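Local coordinates for protein 2-C-methyl-D-erythritol 2,4-cyclodiphosphate synthase (Thermus thermophilus, PDB 1IV2) that converts 4-diphosphocytidyl-2-C-methyl-D-erythritol 2-phosphate into 2-C-methyl-D-erythritol 2,4-cyclodiphosphate with release of CMP, a step in making isoprenoid precursors, at residues G6-R11 against A40-T45; V97-R102 against H141-A146; A111-L116 against I127-K132. The protein carries 3 engineered substitutions. All blocks are in the same frame, centred on the assembly; numbering follows the deposited sequence.

Contact 1. Residues G6-R11 against A40-T45; sequences GEDSHR and AMHALT. Engineered in segment 40-45: M41 (natural residue Leu). With MG (magnesium ion), chain G; CDP (cytidine-5'-diphosphate), chain I.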
loop_
_atom_site.group_PDB
_atom_site.type_symbol
_atom_site.label_atom_id
_atom_site.label_comp_id
_atom_site.label_asym_id
_atom_site.label_seq_id
_atom_site.Cartn_x
_atom_site.Cartn_y
_atom_site.Cartn_z
ATOM N N GLY A 6 -1.101 0.282 -7.328
ATOM C CA GLY A 6 -0.627 1.569 -7.845
ATOM C C GLY A 6 -0.760 2.660 -6.786
ATOM O O GLY A 6 -1.604 2.548 -5.893
ATOM N N GLU A 7 0.079 3.686 -6.928
ATOM C CA GLU A 7 0.093 4.826 -6.029
ATOM C C GLU A 7 0.145 6.137 -6.823
ATOM O O GLU A 7 0.518 6.124 -7.978
ATOM C CB GLU A 7 1.329 4.858 -5.126
ATOM C CG GLU A 7 1.500 3.624 -4.253
ATOM C CD GLU A 7 2.595 3.864 -3.220
ATOM O OE1 GLU A 7 2.729 5.001 -2.745
ATOM O OE2 GLU A 7 3.258 2.855 -2.920
ATOM N N ASP A 8 -0.182 7.240 -6.185
ATOM C CA ASP A 8 -0.019 8.563 -6.769
ATOM C C ASP A 8 -0.116 9.584 -5.644
ATOM O O ASP A 8 -0.776 9.345 -4.637
ATOM C CB ASP A 8 -1.092 8.891 -7.816
ATOM C CG ASP A 8 -0.686 10.054 -8.719
ATOM O OD1 ASP A 8 0.518 10.222 -8.978
ATOM O OD2 ASP A 8 -1.522 10.960 -8.937
ATOM N N SER A 9 0.540 10.706 -5.881
ATOM C CA SER A 9 0.362 11.799 -4.944
ATOM C C SER A 9 0.518 13.123 -5.696
ATOM O O SER A 9 1.199 13.145 -6.720
ATOM C CB SER A 9 1.354 11.703 -3.782
ATOM O OG SER A 9 2.618 12.170 -4.226
ATOM N N HIS A 10 -0.134 14.160 -5.152
ATOM C CA HIS A 10 0.045 15.493 -5.729
ATOM C C HIS A 10 0.127 16.485 -4.578
ATOM O O HIS A 10 -0.552 16.302 -3.565
ATOM C CB HIS A 10 -1.075 15.857 -6.720
ATOM C CG HIS A 10 -0.844 15.125 -8.017
ATOM N ND1 HIS A 10 0.118 15.532 -8.919
ATOM C CD2 HIS A 10 -1.397 14.003 -8.551
ATOM C CE1 HIS A 10 0.126 14.705 -9.950
ATOM N NE2 HIS A 10 -0.785 13.769 -9.757
ATOM N N ARG A 11 0.957 17.498 -4.772
ATOM C CA ARG A 11 0.946 18.658 -3.889
ATOM C C ARG A 11 -0.381 19.396 -4.067
ATOM O O ARG A 11 -0.896 19.532 -5.194
ATOM C CB ARG A 11 2.140 19.547 -4.216
ATOM C CG ARG A 11 2.417 20.703 -3.272
ATOM C CD ARG A 11 3.734 21.379 -3.611
ATOM N NE ARG A 11 4.916 20.671 -3.127
ATOM C CZ ARG A 11 5.263 20.578 -1.847
ATOM N NH1 ARG A 11 4.527 21.134 -0.888
ATOM N NH2 ARG A 11 6.357 19.919 -1.485
ATOM N N ALA A 40 -6.652 9.742 -7.442
ATOM C CA ALA A 40 -7.476 8.523 -7.461
ATOM C C ALA A 40 -7.362 7.849 -8.837
ATOM O O ALA A 40 -7.125 6.652 -8.966
ATOM C CB ALA A 40 -8.937 8.787 -7.158
ATOM N N MET A 41 -7.554 8.676 -9.853
ATOM C CA MET A 41 -7.513 8.016 -11.265
ATOM C C MET A 41 -6.099 7.570 -11.440
ATOM O O MET A 41 -5.965 6.578 -12.117
ATOM C CB MET A 41 -7.803 8.995 -12.318
ATOM C CG MET A 41 -9.257 9.440 -12.261
ATOM S SD MET A 41 -10.356 8.360 -13.114
ATOM C CE MET A 41 -11.414 7.553 -11.943
ATOM N N HIS A 42 -5.103 8.428 -11.170
ATOM C CA HIS A 42 -3.744 8.000 -11.528
ATOM C C HIS A 42 -3.388 6.663 -10.890
ATOM O O HIS A 42 -2.884 5.756 -11.548
ATOM C CB HIS A 42 -2.739 9.077 -11.102
ATOM C CG HIS A 42 -2.873 10.293 -11.978
ATOM N ND1 HIS A 42 -2.096 11.420 -11.818
ATOM C CD2 HIS A 42 -3.714 10.540 -13.018
ATOM C CE1 HIS A 42 -2.451 12.314 -12.728
ATOM N NE2 HIS A 42 -3.422 11.813 -13.469
ATOM N N ALA A 43 -3.661 6.533 -9.593
ATOM C CA ALA A 43 -3.323 5.308 -8.868
ATOM C C ALA A 43 -4.001 4.092 -9.491
ATOM O O ALA A 43 -3.371 3.057 -9.718
ATOM C CB ALA A 43 -3.709 5.459 -7.395
ATOM N N LEU A 44 -5.306 4.230 -9.744
ATOM C CA LEU A 44 -6.080 3.162 -10.350
ATOM C C LEU A 44 -5.506 2.833 -11.731
ATOM O O LEU A 44 -5.420 1.666 -12.116
ATOM C CB LEU A 44 -7.564 3.546 -10.516
ATOM C CG LEU A 44 -8.346 3.563 -9.190
ATOM C CD1 LEU A 44 -9.669 4.306 -9.367
ATOM C CD2 LEU A 44 -8.531 2.136 -8.696
ATOM N N THR A 45 -5.117 3.872 -12.482
ATOM C CA THR A 45 -4.622 3.583 -13.841
ATOM C C THR A 45 -3.342 2.783 -13.763
ATOM O O THR A 45 -3.147 1.778 -14.442
ATOM C CB THR A 45 -4.438 4.890 -14.639
ATOM O OG1 THR A 45 -5.713 5.540 -14.707
ATOM C CG2 THR A 45 -3.994 4.620 -16.075
HETATM MG MG MG G . -0.402 11.759 -10.465
HETATM O O3B CDP I . 2.574 13.721 -11.745
HETATM P PB CDP I . 2.554 12.254 -12.084
HETATM O O1B CDP I . 1.336 11.787 -11.357
HETATM O O2B CDP I . 2.427 12.178 -13.619
HETATM O O3A CDP I . 3.738 11.386 -11.715
HETATM P PA CDP I . 5.182 11.856 -11.203
HETATM O O1A CDP I . 5.534 11.325 -9.758
HETATM O O2A CDP I . 5.660 13.163 -11.556
HETATM O "O5'" CDP I . 5.946 10.820 -12.203
HETATM C "C5'" CDP I . 5.770 10.940 -13.586
HETATM C "C4'" CDP I . 6.499 9.811 -14.160
HETATM O "O4'" CDP I . 7.922 9.630 -14.014
HETATM C "C3'" CDP I . 5.894 8.405 -13.878
HETATM O "O3'" CDP I . 4.517 8.143 -14.232
HETATM C "C2'" CDP I . 7.045 7.442 -13.997
HETATM O "O2'" CDP I . 6.967 7.224 -15.381
HETATM C "C1'" CDP I . 8.235 8.280 -14.320
HETATM N N1 CDP I . 9.242 8.236 -13.139
HETATM C C2 CDP I . 10.553 7.679 -13.345
HETATM O O2 CDP I . 10.871 7.204 -14.462
HETATM N N3 CDP I . 11.465 7.623 -12.352
HETATM C C4 CDP I . 11.176 8.155 -11.053
HETATM N N4 CDP I . 12.095 8.128 -10.056
HETATM C C5 CDP I . 9.897 8.745 -10.773
HETATM C C6 CDP I . 8.991 8.763 -11.819
#
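D8 and H10 of the strand converge with H42 of the helix on one magnesium ion, building the Asp/His/His metal site of the IspF family. D8 and H10 alternate with S9 along the strand, and this spacing turns both side chains to the same, helix-facing side. The carboxylate of D8 is bidentate, with OD1 2.3 Å and OD2 2.1 Å from the magnesium. Its CG stands anti to the backbone N (chi1 -162°), which brings the carboxylate alongside CB of H42, at the edge of the H42 ring and turned 54° from its plane. D8 OD2 and H42 ND1 are 3.0 Å apart, a closeness set by their common metal and not by a hydrogen bond. H10 NE2 and H42 ND1 each bind at 2.2 Å. The two imidazoles approach by their edges, planes at 68°, with H42 ND1 in the plane of the H10 ring. Second-shell bonds hold the ligands: H42 NE2 to S73 OG, and D8 OD1 to K132 NZ of the second subunit. Nearer the strand's start, the lack of a CB on G6 lets its CA rest 3.6 Å from A43 O. The fifth donor atom comes from the nucleotide: O1B of its terminal phosphate sits 1.9 Å from the magnesium.

Contact 2. Residues V97-R102 against H141-A146; sequences VLTLDR and HVQARA. With CDP (cytidine-5'-diphosphate), chain M.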
loop_
_atom_site.group_PDB
_atom_site.type_symbol
_atom_site.label_atom_id
_atom_site.label_comp_id
_atom_site.label_asym_id
_atom_site.label_seq_id
_atom_site.Cartn_x
_atom_site.Cartn_y
_atom_site.Cartn_z
ATOM N N VAL A 97 -7.500 3.858 -1.202
ATOM C CA VAL A 97 -7.532 4.742 -0.035
ATOM C C VAL A 97 -7.092 6.130 -0.464
ATOM O O VAL A 97 -6.021 6.219 -1.088
ATOM C CB VAL A 97 -6.567 4.205 1.036
ATOM C CG1 VAL A 97 -6.552 5.143 2.228
ATOM C CG2 VAL A 97 -6.949 2.792 1.496
ATOM N N LEU A 98 -7.828 7.183 -0.184
ATOM C CA LEU A 98 -7.348 8.533 -0.437
ATOM C C LEU A 98 -7.018 9.197 0.906
ATOM O O LEU A 98 -7.899 9.148 1.777
ATOM C CB LEU A 98 -8.364 9.461 -1.090
ATOM C CG LEU A 98 -9.048 8.893 -2.330
ATOM C CD1 LEU A 98 -10.112 9.863 -2.812
ATOM C CD2 LEU A 98 -7.998 8.613 -3.386
ATOM N N THR A 99 -5.824 9.754 0.947
ATOM C CA THR A 99 -5.300 10.413 2.134
ATOM C C THR A 99 -5.129 11.900 1.862
ATOM O O THR A 99 -4.351 12.332 1.005
ATOM C CB THR A 99 -3.956 9.788 2.580
ATOM O OG1 THR A 99 -4.123 8.389 2.791
ATOM C CG2 THR A 99 -3.496 10.386 3.909
ATOM N N LEU A 100 -5.886 12.706 2.586
ATOM C CA LEU A 100 -5.789 14.162 2.484
ATOM C C LEU A 100 -6.470 14.765 3.714
ATOM O O LEU A 100 -7.451 14.231 4.248
ATOM C CB LEU A 100 -6.378 14.659 1.165
ATOM C CG LEU A 100 -7.895 14.737 1.026
ATOM C CD1 LEU A 100 -8.343 15.432 -0.257
ATOM C CD2 LEU A 100 -8.488 13.339 1.075
ATOM N N ASP A 101 -5.933 15.886 4.191
ATOM C CA ASP A 101 -6.478 16.472 5.409
ATOM C C ASP A 101 -7.798 17.178 5.122
ATOM O O ASP A 101 -8.727 17.078 5.919
ATOM C CB ASP A 101 -5.528 17.472 6.045
ATOM C CG ASP A 101 -4.162 16.944 6.425
ATOM O OD1 ASP A 101 -3.887 15.743 6.289
ATOM O OD2 ASP A 101 -3.312 17.758 6.875
ATOM N N ARG A 102 -7.852 17.878 3.997
ATOM C CA ARG A 102 -9.052 18.635 3.658
ATOM C C ARG A 102 -9.157 18.670 2.136
ATOM O O ARG A 102 -8.096 18.553 1.509
ATOM C CB ARG A 102 -9.002 20.048 4.232
ATOM C CG ARG A 102 -7.898 20.896 3.627
ATOM C CD ARG A 102 -7.472 22.027 4.560
ATOM N NE ARG A 102 -6.259 22.670 4.048
ATOM C CZ ARG A 102 -6.117 23.962 3.787
ATOM N NH1 ARG A 102 -7.109 24.824 3.983
ATOM N NH2 ARG A 102 -4.955 24.393 3.325
ATOM N N HIS A 141 -0.564 17.466 0.798
ATOM C CA HIS A 141 -0.607 16.490 -0.290
ATOM C C HIS A 141 -1.920 15.732 -0.292
ATOM O O HIS A 141 -2.488 15.539 0.774
ATOM C CB HIS A 141 0.526 15.465 -0.157
ATOM C CG HIS A 141 1.805 16.080 -0.591
ATOM N ND1 HIS A 141 2.326 15.921 -1.845
ATOM C CD2 HIS A 141 2.644 16.882 0.104
ATOM C CE1 HIS A 141 3.459 16.597 -1.908
ATOM N NE2 HIS A 141 3.676 17.179 -0.762
ATOM N N VAL A 142 -2.352 15.322 -1.482
ATOM C CA VAL A 142 -3.346 14.267 -1.615
ATOM C C VAL A 142 -2.590 12.979 -1.968
ATOM O O VAL A 142 -1.711 13.022 -2.847
ATOM C CB VAL A 142 -4.444 14.601 -2.636
ATOM C CG1 VAL A 142 -3.927 15.005 -4.024
ATOM C CG2 VAL A 142 -5.392 13.411 -2.777
ATOM N N GLN A 143 -2.880 11.858 -1.316
ATOM C CA GLN A 143 -2.210 10.605 -1.658
ATOM C C GLN A 143 -3.255 9.554 -2.017
ATOM O O GLN A 143 -4.341 9.612 -1.436
ATOM C CB GLN A 143 -1.314 10.102 -0.530
ATOM C CG GLN A 143 -0.299 11.168 -0.102
ATOM C CD GLN A 143 0.395 10.753 1.184
ATOM O OE1 GLN A 143 0.007 11.191 2.275
ATOM N NE2 GLN A 143 1.405 9.935 1.002
ATOM N N ALA A 144 -2.921 8.656 -2.944
ATOM C CA ALA A 144 -3.833 7.575 -3.295
ATOM C C ALA A 144 -3.052 6.283 -3.457
ATOM O O ALA A 144 -1.948 6.282 -4.023
ATOM C CB ALA A 144 -4.588 7.805 -4.618
ATOM N N ARG A 145 -3.629 5.190 -2.947
ATOM C CA ARG A 145 -2.986 3.881 -3.103
ATOM C C ARG A 145 -4.094 2.908 -3.458
ATOM O O ARG A 145 -5.163 2.941 -2.831
ATOM C CB ARG A 145 -2.202 3.504 -1.844
ATOM C CG ARG A 145 -1.073 4.497 -1.539
ATOM C CD ARG A 145 -0.100 3.932 -0.520
ATOM N NE ARG A 145 0.928 4.952 -0.265
ATOM C CZ ARG A 145 0.798 5.943 0.600
ATOM N NH1 ARG A 145 -0.288 6.106 1.343
ATOM N NH2 ARG A 145 1.817 6.794 0.715
ATOM N N ALA A 146 -3.891 2.082 -4.475
ATOM C CA ALA A 146 -4.992 1.287 -4.981
ATOM C C ALA A 146 -4.553 -0.130 -5.298
ATOM O O ALA A 146 -3.425 -0.294 -5.759
ATOM C CB ALA A 146 -5.528 1.892 -6.293
HETATM O O3B CDP M . -8.249 8.924 13.444
HETATM P PB CDP M . -9.002 8.143 12.429
HETATM O O1B CDP M . -8.230 6.852 12.424
HETATM O O2B CDP M . -10.424 7.920 12.981
HETATM O O3A CDP M . -9.238 8.596 11.000
HETATM P PA CDP M . -8.955 10.029 10.384
HETATM O O1A CDP M . -7.752 10.122 9.374
HETATM O O2A CDP M . -9.016 11.092 11.352
HETATM O "O5'" CDP M . -10.286 10.102 9.479
HETATM C "C5'" CDP M . -11.539 10.047 10.102
HETATM C "C4'" CDP M . -12.524 9.901 9.049
HETATM O "O4'" CDP M . -12.775 11.022 8.177
HETATM C "C3'" CDP M . -12.362 8.689 8.090
HETATM O "O3'" CDP M . -12.558 7.336 8.570
HETATM C "C2'" CDP M . -13.045 9.153 6.818
HETATM O "O2'" CDP M . -14.354 8.853 7.241
HETATM C "C1'" CDP M . -13.431 10.573 7.018
HETATM N N1 CDP M . -12.525 11.468 6.120
HETATM C C2 CDP M . -13.172 12.326 5.150
HETATM O O2 CDP M . -14.412 12.331 5.035
HETATM N N3 CDP M . -12.460 13.132 4.335
HETATM C C4 CDP M . -11.032 13.195 4.400
HETATM N N4 CDP M . -10.378 14.026 3.577
HETATM C C5 CDP M . -10.303 12.381 5.339
HETATM C C6 CDP M . -11.091 11.566 6.146
HETATM O O HOH W 1 -3.553 16.918 2.964
#
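T99 and Q143 form an antiparallel hydrogen-bonded pair whose backbone groups satisfy each other twice: T99 N reaches Q143 O at 2.8 Å, almost straight at 175°, and Q143 N reaches T99 O, also at 2.8 Å. The V97 and R145 pair repeats the pattern more loosely, with V97 N to R145 O at 3.0 Å and R145 N to V97 O at 3.2 Å. Between them, L98 and A144 are a non-hydrogen-bonded pair. Their polar backbone groups turn outward, L98 to T130 and K132 and A144 to D8, as expected inside a multi-stranded sheet. Across the pair, L98 CD2 touches A144 CB at 3.7 Å on the face covered by helix 39-51. On the other face the guanidinium of R145 is shared between E7 of its own chain, through NE, and E7 of the third subunit, through NH1.

Beyond the T99 and Q143 pair, a water bridges the backbones, accepting from D101 N at 2.9 Å and donating to H141 O. L100 O accepts from CDP N4, the cytosine amino group, with L100 O and CDP N4 3.0 Å apart. L100 CG lies between its backbone N and carbonyl carbon (chi1 77°), placing CD2 3.2 Å from CDP N4. An acceptor at L100 O is consistent with a preference for cytosine, since uracil has a carbonyl at that position.

Contact 3. Residues A111-L116 against I127-K132; sequences ALVDSL and IGLTFK. With CDP (cytidine-5'-diphosphate), chain M.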
loop_
_atom_site.group_PDB
_atom_site.type_symbol
_atom_site.label_atom_id
_atom_site.label_comp_id
_atom_site.label_asym_id
_atom_site.label_seq_id
_atom_site.Cartn_x
_atom_site.Cartn_y
_atom_site.Cartn_z
ATOM N N ALA A 111 -21.252 10.345 -4.560
ATOM C CA ALA A 111 -20.889 10.825 -5.887
ATOM C C ALA A 111 -19.600 10.147 -6.317
ATOM O O ALA A 111 -19.494 9.683 -7.456
ATOM C CB ALA A 111 -20.729 12.340 -5.882
ATOM N N LEU A 112 -18.637 10.128 -5.388
ATOM C CA LEU A 112 -17.329 9.561 -5.706
ATOM C C LEU A 112 -17.444 8.080 -6.060
ATOM O O LEU A 112 -16.856 7.663 -7.068
ATOM C CB LEU A 112 -16.331 9.741 -4.557
ATOM C CG LEU A 112 -15.827 11.180 -4.347
ATOM C CD1 LEU A 112 -15.196 11.355 -2.965
ATOM C CD2 LEU A 112 -14.858 11.530 -5.462
ATOM N N VAL A 113 -18.193 7.330 -5.256
ATOM C CA VAL A 113 -18.305 5.888 -5.532
ATOM C C VAL A 113 -19.110 5.649 -6.809
ATOM O O VAL A 113 -18.810 4.759 -7.606
ATOM C CB VAL A 113 -18.883 5.131 -4.332
ATOM C CG1 VAL A 113 -19.276 3.709 -4.688
ATOM C CG2 VAL A 113 -17.847 5.114 -3.194
ATOM N N ASP A 114 -20.130 6.460 -7.039
ATOM C CA ASP A 114 -20.923 6.323 -8.270
ATOM C C ASP A 114 -20.041 6.505 -9.501
ATOM O O ASP A 114 -20.135 5.806 -10.499
ATOM C CB ASP A 114 -22.050 7.352 -8.240
ATOM C CG ASP A 114 -23.207 7.047 -7.316
ATOM O OD1 ASP A 114 -23.308 5.991 -6.660
ATOM O OD2 ASP A 114 -24.099 7.920 -7.246
ATOM N N SER A 115 -19.144 7.485 -9.444
ATOM C CA SER A 115 -18.232 7.802 -10.546
ATOM C C SER A 115 -17.301 6.635 -10.842
ATOM O O SER A 115 -17.189 6.187 -11.998
ATOM C CB SER A 115 -17.477 9.093 -10.219
ATOM O OG SER A 115 -16.683 9.552 -11.303
ATOM N N LEU A 116 -16.627 6.114 -9.805
ATOM C CA LEU A 116 -15.791 4.934 -10.044
ATOM C C LEU A 116 -16.608 3.788 -10.614
ATOM O O LEU A 116 -16.152 3.034 -11.480
ATOM C CB LEU A 116 -15.112 4.486 -8.741
ATOM C CG LEU A 116 -14.130 5.544 -8.210
ATOM C CD1 LEU A 116 -13.458 5.082 -6.920
ATOM C CD2 LEU A 116 -13.107 5.871 -9.299
ATOM N N ILE A 127 -16.586 -1.585 -5.541
ATOM C CA ILE A 127 -15.786 -0.367 -5.410
ATOM C C ILE A 127 -15.490 -0.103 -3.938
ATOM O O ILE A 127 -16.402 0.232 -3.173
ATOM C CB ILE A 127 -16.477 0.866 -6.013
ATOM C CG1 ILE A 127 -16.808 0.669 -7.501
ATOM C CG2 ILE A 127 -15.628 2.114 -5.761
ATOM C CD1 ILE A 127 -15.553 0.556 -8.346
ATOM N N GLY A 128 -14.232 -0.263 -3.541
ATOM C CA GLY A 128 -13.931 -0.079 -2.113
ATOM C C GLY A 128 -13.153 1.222 -1.980
ATOM O O GLY A 128 -11.958 1.263 -2.281
ATOM N N LEU A 129 -13.856 2.248 -1.527
ATOM C CA LEU A 129 -13.245 3.569 -1.390
ATOM C C LEU A 129 -13.229 3.996 0.070
ATOM O O LEU A 129 -14.312 4.046 0.642
ATOM C CB LEU A 129 -14.042 4.586 -2.216
ATOM C CG LEU A 129 -13.532 6.031 -2.145
ATOM C CD1 LEU A 129 -12.093 6.169 -2.586
ATOM C CD2 LEU A 129 -14.457 6.887 -3.014
ATOM N N THR A 130 -12.048 4.277 0.625
ATOM C CA THR A 130 -11.988 4.795 1.981
ATOM C C THR A 130 -11.146 6.069 2.027
ATOM O O THR A 130 -10.325 6.267 1.133
ATOM C CB THR A 130 -11.409 3.776 2.981
ATOM O OG1 THR A 130 -10.066 3.438 2.645
ATOM C CG2 THR A 130 -12.221 2.482 2.947
ATOM N N PHE A 131 -11.396 6.879 3.070
ATOM C CA PHE A 131 -10.731 8.172 3.186
ATOM C C PHE A 131 -9.934 8.287 4.496
ATOM O O PHE A 131 -10.476 7.879 5.516
ATOM C CB PHE A 131 -11.737 9.328 3.162
ATOM C CG PHE A 131 -12.781 9.276 2.069
ATOM C CD1 PHE A 131 -12.411 9.078 0.745
ATOM C CD2 PHE A 131 -14.119 9.421 2.393
ATOM C CE1 PHE A 131 -13.367 9.049 -0.260
ATOM C CE2 PHE A 131 -15.082 9.400 1.395
ATOM C CZ PHE A 131 -14.709 9.193 0.066
ATOM N N LYS A 132 -8.740 8.853 4.456
ATOM C CA LYS A 132 -7.995 9.086 5.700
ATOM C C LYS A 132 -7.516 10.535 5.715
ATOM O O LYS A 132 -7.288 11.062 4.621
ATOM C CB LYS A 132 -6.731 8.246 5.850
ATOM C CG LYS A 132 -6.848 6.747 5.768
ATOM C CD LYS A 132 -7.910 6.223 6.736
ATOM C CE LYS A 132 -7.673 6.827 8.124
ATOM N NZ LYS A 132 -8.574 6.203 9.125
HETATM O O3B CDP M . -8.249 8.924 13.444
HETATM P PB CDP M . -9.002 8.143 12.429
HETATM O O1B CDP M . -8.230 6.852 12.424
HETATM O O2B CDP M . -10.424 7.920 12.981
HETATM O O3A CDP M . -9.238 8.596 11.000
HETATM P PA CDP M . -8.955 10.029 10.384
HETATM O O1A CDP M . -7.752 10.122 9.374
HETATM O O2A CDP M . -9.016 11.092 11.352
HETATM O "O5'" CDP M . -10.286 10.102 9.479
HETATM C "C5'" CDP M . -11.539 10.047 10.102
HETATM C "C4'" CDP M . -12.524 9.901 9.049
HETATM O "O4'" CDP M . -12.775 11.022 8.177
HETATM C "C3'" CDP M . -12.362 8.689 8.090
HETATM O "O3'" CDP M . -12.558 7.336 8.570
HETATM C "C2'" CDP M . -13.045 9.153 6.818
HETATM O "O2'" CDP M . -14.354 8.853 7.241
HETATM C "C1'" CDP M . -13.431 10.573 7.018
HETATM N N1 CDP M . -12.525 11.468 6.120
HETATM C C2 CDP M . -13.172 12.326 5.150
HETATM O O2 CDP M . -14.412 12.331 5.035
HETATM N N3 CDP M . -12.460 13.132 4.335
HETATM C C4 CDP M . -11.032 13.195 4.400
HETATM N N4 CDP M . -10.378 14.026 3.577
HETATM C C5 CDP M . -10.303 12.381 5.339
HETATM C C6 CDP M . -11.091 11.566 6.146
#
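L129 of the strand pushes its CD2 methyl into the helix surface between L112 and V113, lying 3.7 Å from L112 CB and 3.8 Å from V113 CG2. L129 CG is anti to the backbone N (chi1 179°), and with chi2 at 58° this brings CD2 to the helix. The V113 side chain runs antiparallel to those of L129 and I127, giving one methyl to each: CG2 goes to L129, while CG1 approaches I127 CG2 at 4.1 Å. The same I127 methyl also meets the helix one turn on from L112, where L116 CB is 3.8 Å away and the two side chains lie across one another. At the other end of the strand, L112 CD1 comes obliquely to the F131 ring, 3.8 Å from CZ. No hydrogen bond joins the two segments, so the interface rests on these apolar contacts.

Further out, L116 is backed by M41, an engineered residue, and L44 of helix 39-51, and also by L96 of the neighbouring strand. F131 is flanked by L105, and its CB lies 3.7 Å from N1 of the cytosine, so one side chain touches both the helix and the nucleotide. F131 N is hydrogen-bonded to D56 OD2 of the third subunit. K132 takes no part in the helix contact; its chain folds back at two successive torsions, and NZ is hydrogen-bonded to the bridging O3A of the diphosphate at 3.1 Å and to D8 OD1 of the third subunit.

The axes of the two segments approach to 9.0 Å and run at 145°, the helix returning roughly antiparallel to the strand. With strand 91-99 parallel to and beside strand 127-132, this is the helix-on-strand layer of a beta-alpha-beta crossover, whose second strand ends in a nucleotide site at a subunit boundary.

From the N terminus, contact 1 closes the first loop, bringing helix 39-51 back onto strand 3-14 after the short strands 19-20, 23-24 and 29-32. Contact 2 opens only later, joining strand 91-99 to the last strand, 141-150; contact 3 is nested within its loop, laying helix 109-120 on strand 127-132. One sheet links all three: backbone hydrogen bonds tie strand 3-14 to 141-150, and 91-99 to 127-132. Helices 39-51 and 109-120, from contacts 1 and 3, pack together on one face of that sheet. Between subunits, contacts 2 and 3 supply the nucleotide-binding side of a site whose metal-binding side is contact 1 of the third subunit.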